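Local coordinates for protein lipocalin allergen (Canis lupus familiaris, PDB 4ODD) that probably binds small hydrophobic molecules in the cavity of a lipocalin beta barrel and is known as a dog dander allergen, at residues Val56-Gly60 against Glu61-Asn65. Residues are numbered along the deposited sequence; the frame is centred on the assembly and turned at random.
Sequences VKVDG and ECVEN
Val56 pairs with Val63 as an antiparallel hydrogen-bonded pair at the closing end of the beta hairpin made by strands 49-57 and 62-71. Val56 N donates to Val63 O at 3.1 Å, and Val56 O accepts Val63 N at 2.9 Å. The side chain stands on the same face as that of Val63, with Val56 CG2 4.2 Å from Val63 CB; Tyr81 and Ile36 also pack against Val56. Lys57 faces Cys62, which a disulfide ties to Cys154, in the next, non-hydrogen-bonded pair, and Lys57 CA makes a CA-H...O contact with Glu61 O. Val58 N gives that same carbonyl oxygen a nearly straight hydrogen bond, 2.8 Å long with 175° at the hydrogen. With Val58 CG1 anti to the backbone N (chi1 170°), CG2 sits beside that nitrogen and, with CB, meets Val63 CG2, Val58 CB at 3.9 Å. Asp59 and Gly60, both at positive phi, take the middle positions of a type I' beta turn from Val58 to Glu61, the hairpin's two-residue loop. The turn is thus bonded unevenly, nearly straight from Val58 N to Glu61 O but weak from Glu61 N to Val58 O, while the valines add a small apolar patch beside it.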
loop_
_atom_site.group_PDB
_atom_site.type_symbol
_atom_site.label_atom_id
_atom_site.label_comp_id
_atom_site.label_asym_id
_atom_site.label_seq_id
_atom_site.Cartn_x
_atom_site.Cartn_y
_atom_site.Cartn_z
ATOM N N VAL A 56 -3.700 -0.731 -11.072
ATOM C CA VAL A 56 -4.542 0.447 -10.900
ATOM C C VAL A 56 -5.515 0.486 -12.061
ATOM O O VAL A 56 -5.179 0.069 -13.175
ATOM C CB VAL A 56 -3.734 1.767 -10.933
ATOM C CG1 VAL A 56 -3.077 2.021 -9.608
ATOM C CG2 VAL A 56 -2.700 1.728 -12.057
ATOM N N LYS A 57 -6.723 0.976 -11.799
ATOM C CA LYS A 57 -7.678 1.206 -12.877
ATOM C C LYS A 57 -7.337 2.564 -13.507
ATOM O O LYS A 57 -7.394 3.594 -12.843
ATOM C CB LYS A 57 -9.137 1.154 -12.375
ATOM C CG LYS A 57 -9.657 -0.228 -11.881
ATOM C CD LYS A 57 -11.125 -0.119 -11.368
ATOM C CE LYS A 57 -11.554 -1.239 -10.396
ATOM N NZ LYS A 57 -12.801 -0.890 -9.608
ATOM N N VAL A 58 -6.939 2.550 -14.775
ATOM C CA VAL A 58 -6.619 3.783 -15.487
ATOM C C VAL A 58 -7.594 4.023 -16.635
ATOM O O VAL A 58 -7.461 3.430 -17.712
ATOM C CB VAL A 58 -5.176 3.772 -16.040
ATOM C CG1 VAL A 58 -4.960 4.956 -16.978
ATOM C CG2 VAL A 58 -4.165 3.782 -14.896
ATOM N N ASP A 59 -8.565 4.902 -16.397
ATOM C CA ASP A 59 -9.636 5.165 -17.353
ATOM C C ASP A 59 -10.452 3.896 -17.577
ATOM O O ASP A 59 -10.698 3.486 -18.718
ATOM C CB ASP A 59 -9.078 5.711 -18.672
ATOM C CG ASP A 59 -8.399 7.074 -18.505
ATOM O OD1 ASP A 59 -8.870 7.889 -17.673
ATOM O OD2 ASP A 59 -7.389 7.335 -19.202
ATOM N N GLY A 60 -10.856 3.278 -16.466
ATOM C CA GLY A 60 -11.626 2.046 -16.484
ATOM C C GLY A 60 -10.861 0.824 -16.968
ATOM O O GLY A 60 -11.459 -0.233 -17.188
ATOM N N GLU A 61 -9.542 0.959 -17.117
ATOM C CA GLU A 61 -8.706 -0.095 -17.698
ATOM C C GLU A 61 -7.607 -0.618 -16.745
ATOM O O GLU A 61 -6.825 0.169 -16.192
ATOM C CB GLU A 61 -8.079 0.415 -18.994
ATOM C CG GLU A 61 -9.083 1.006 -19.976
ATOM C CD GLU A 61 -9.645 -0.028 -20.930
ATOM O OE1 GLU A 61 -10.403 0.346 -21.853
ATOM O OE2 GLU A 61 -9.321 -1.218 -20.760
ATOM N N CYS A 62 -7.537 -1.944 -16.577
ATOM C CA CYS A 62 -6.614 -2.532 -15.612
ATOM C C CYS A 62 -5.179 -2.458 -16.098
ATOM O O CYS A 62 -4.829 -3.050 -17.116
ATOM C CB CYS A 62 -6.995 -3.976 -15.292
ATOM S SG CYS A 62 -8.448 -4.109 -14.248
ATOM N N VAL A 63 -4.349 -1.730 -15.359
ATOM C CA VAL A 63 -2.947 -1.562 -15.718
ATOM C C VAL A 63 -2.040 -2.147 -14.653
ATOM O O VAL A 63 -2.048 -1.716 -13.495
ATOM C CB VAL A 63 -2.598 -0.077 -15.900
ATOM C CG1 VAL A 63 -1.104 0.098 -16.094
ATOM C CG2 VAL A 63 -3.358 0.496 -17.072
ATOM N N GLU A 64 -1.249 -3.130 -15.057
ATOM C CA GLU A 64 -0.309 -3.764 -14.144
ATOM C C GLU A 64 0.901 -2.873 -13.916
ATOM O O GLU A 64 1.363 -2.206 -14.842
ATOM C CB GLU A 64 0.138 -5.124 -14.687
ATOM C CG GLU A 64 0.987 -5.918 -13.711
ATOM C CD GLU A 64 1.211 -7.335 -14.166
ATOM O OE1 GLU A 64 0.804 -7.672 -15.300
ATOM O OE2 GLU A 64 1.791 -8.112 -13.381
ATOM N N ASN A 65 1.393 -2.866 -12.675
ATOM C CA ASN A 65 2.589 -2.119 -12.294
ATOM C C ASN A 65 3.581 -3.010 -11.588
ATOM O O ASN A 65 3.199 -3.940 -10.869
ATOM C CB ASN A 65 2.255 -0.933 -11.379
ATOM C CG ASN A 65 1.419 0.145 -12.080
ATOM O OD1 ASN A 65 0.198 0.060 -12.133
ATOM N ND2 ASN A 65 2.085 1.176 -12.595
#